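Local coordinates for penicillin-binding protein PbpB (Mycobacterium tuberculosis, PDB 6KGU) that builds cross-linked peptidoglycan from lipid intermediates for the mycobacterial cell wall and is inactivated by beta-lactam antibiotics, at residues Tyr397-Ile400 against Val405-Pro408. Sequence-based numbering, arbitrary orientation.
Sequences YQAI and VRVP
The carboxamide of Gln398 meets the backbone of Val405 to Val407, with OE1 turned toward the amide N of Val407, which lies off the carboxamide plane. On one side of this plane lie Val407 N, Val407 CB and a water; Val405 O lies on the other, 3.8 Å from Gln398 NE2. Val407 N donates to Gln398 OE1 over 3.0 Å, and an N-H...O angle of 173° makes the bond nearly straight. The approach, however, is tilted 26° from the carbonyl plane. The same water lies within hydrogen-bonding distance of both OE1 of Gln398 and, at 2.7 Å, the carbonyl oxygen of Val407, and may bridge them. At the nitrogen end, NE2 hydrogen-bonds to Ala228 O, which helps fix the flip of the amide. With CG anti to the backbone N (chi1 -177°) and a bend at chi2, the side chain reaches the chain just past strand 405-406, at Val407.

Beside this polar link, Ala399 CB abuts Arg406 CB at 3.6 Å, matching the closest CA pair, Ala399 and Arg406, at 3.8 Å. Arg406 then carries its guanidinium away from the helix, its NE bonding to Lys347 O. Ala399 O and Val405 N, 3.3 Å apart, are too poorly angled for a hydrogen bond.

Helix 390-401 packs Tyr397 and Ile400 on helix 272-281, while Arg406 pairs its backbone with Ile431. The arrangement is a short connection from the end of helix 390-401 into strand 405-406, which pairs antiparallel with strand 431-432, within the penicillin-binding transpeptidase domain.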
ATOM      1  N   TYR A 397       4.293   1.408  -6.651  1.00 27.71           N
ATOM      2  CA  TYR A 397       3.834   0.569  -7.750  1.00 28.65           C
ATOM      3  C   TYR A 397       2.798   1.302  -8.594  1.00 28.38           C
ATOM      4  O   TYR A 397       2.658   1.019  -9.790  1.00 28.03           O
ATOM      5  CB  TYR A 397       3.303  -0.762  -7.193  1.00 24.58           C
ATOM      6  CG  TYR A 397       4.445  -1.673  -6.790  1.00 26.85           C
ATOM      7  CD1 TYR A 397       5.249  -1.365  -5.694  1.00 28.40           C
ATOM      8  CD2 TYR A 397       4.754  -2.819  -7.531  1.00 26.38           C
ATOM      9  CE1 TYR A 397       6.329  -2.185  -5.326  1.00 24.60           C
ATOM     10  CE2 TYR A 397       5.830  -3.633  -7.180  1.00 27.16           C
ATOM     11  CZ  TYR A 397       6.613  -3.306  -6.076  1.00 27.35           C
ATOM     12  OH  TYR A 397       7.674  -4.106  -5.705  1.00 26.44           O
ATOM     13  N   GLN A 398       2.105   2.278  -8.000  1.00 26.62           N
ATOM     14  CA  GLN A 398       1.198   3.121  -8.775  1.00 27.25           C
ATOM     15  C   GLN A 398       1.949   3.913  -9.836  1.00 26.82           C
ATOM     16  O   GLN A 398       1.440   4.114 -10.952  1.00 26.31           O
ATOM     17  CB  GLN A 398       0.428   4.062  -7.842  1.00 25.60           C
ATOM     18  CG  GLN A 398      -0.603   4.923  -8.561  1.00 25.85           C
ATOM     19  CD  GLN A 398       0.004   6.153  -9.164  1.00 26.41           C
ATOM     20  OE1 GLN A 398       1.048   6.632  -8.708  1.00 28.78           O
ATOM     21  NE2 GLN A 398      -0.623   6.663 -10.213  1.00 28.28           N
ATOM     22  N   ALA A 399       3.159   4.386  -9.507  1.00 26.84           N
ATOM     23  CA  ALA A 399       3.955   5.130 -10.481  1.00 24.32           C
ATOM     24  C   ALA A 399       4.221   4.285 -11.718  1.00 28.59           C
ATOM     25  O   ALA A 399       4.119   4.762 -12.857  1.00 26.24           O
ATOM     26  CB  ALA A 399       5.287   5.567  -9.857  1.00 27.01           C
ATOM     27  N   ILE A 400       4.589   3.022 -11.498  1.00 26.37           N
ATOM     28  CA  ILE A 400       4.890   2.113 -12.593  1.00 24.31           C
ATOM     29  C   ILE A 400       3.612   1.716 -13.319  1.00 28.12           C
ATOM     30  O   ILE A 400       3.594   1.565 -14.546  1.00 28.11           O
ATOM     31  CB  ILE A 400       5.642   0.893 -12.023  1.00 30.14           C
ATOM     32  CG1 ILE A 400       7.049   1.310 -11.569  1.00 26.98           C
ATOM     33  CG2 ILE A 400       5.662  -0.266 -13.022  1.00 29.39           C
ATOM     34  CD1 ILE A 400       7.915   1.866 -12.719  1.00 31.07           C
ATOM     35  N   VAL A 405       4.386   7.744 -14.187  1.00 26.73           N
ATOM     36  CA  VAL A 405       4.025   9.010 -13.557  1.00 27.69           C
ATOM     37  C   VAL A 405       3.374   8.715 -12.211  1.00 27.05           C
ATOM     38  O   VAL A 405       2.248   8.206 -12.147  1.00 29.14           O
ATOM     39  CB  VAL A 405       3.106   9.853 -14.447  1.00 28.63           C
ATOM     40  CG1 VAL A 405       2.688  11.094 -13.704  1.00 28.10           C
ATOM     41  CG2 VAL A 405       3.825  10.207 -15.750  1.00 27.13           C
ATOM     42  N   ARG A 406       4.075   9.059 -11.137  1.00 29.53           N
ATOM     43  CA  ARG A 406       3.541   8.869  -9.798  1.00 29.04           C
ATOM     44  C   ARG A 406       2.535   9.963  -9.493  1.00 34.19           C
ATOM     45  O   ARG A 406       2.810  11.148  -9.711  1.00 34.28           O
ATOM     46  CB  ARG A 406       4.666   8.890  -8.773  1.00 28.75           C
ATOM     47  CG  ARG A 406       4.230   8.480  -7.360  1.00 26.18           C
ATOM     48  CD  ARG A 406       5.443   8.180  -6.506  1.00 29.04           C
ATOM     49  NE  ARG A 406       6.293   9.343  -6.253  1.00 26.86           N
ATOM     50  CZ  ARG A 406       6.044  10.285  -5.342  1.00 32.20           C
ATOM     51  NH1 ARG A 406       4.951  10.228  -4.590  1.00 27.97           N
ATOM     52  NH2 ARG A 406       6.897  11.285  -5.174  1.00 32.12           N
ATOM     53  N   VAL A 407       1.364   9.566  -9.011  1.00 28.54           N
ATOM     54  CA  VAL A 407       0.341  10.514  -8.586  1.00 29.35           C
ATOM     55  C   VAL A 407       0.109  10.271  -7.097  1.00 33.57           C
ATOM     56  O   VAL A 407      -0.446   9.228  -6.716  1.00 28.41           O
ATOM     57  CB  VAL A 407      -0.954  10.363  -9.407  1.00 31.58           C
ATOM     58  CG1 VAL A 407      -2.002  11.413  -8.976  1.00 32.75           C
ATOM     59  CG2 VAL A 407      -0.665  10.489 -10.917  1.00 31.55           C
ATOM     60  N   PRO A 408       0.522  11.191  -6.228  1.00 28.21           N
ATOM     61  CA  PRO A 408       0.367  10.986  -4.782  1.00 27.28           C
ATOM     62  C   PRO A 408      -1.067  10.626  -4.432  1.00 31.05           C
ATOM     63  O   PRO A 408      -2.017  11.255  -4.918  1.00 30.70           O
ATOM     64  CB  PRO A 408       0.766  12.346  -4.197  1.00 34.23           C
ATOM     65  CG  PRO A 408       1.743  12.901  -5.218  1.00 32.44           C
ATOM     66  CD  PRO A 408       1.138  12.489  -6.542  1.00 29.54           C
TER
HETATM   67  O   HOH W   1       0.989   7.086  -5.843  1.00 29.05           O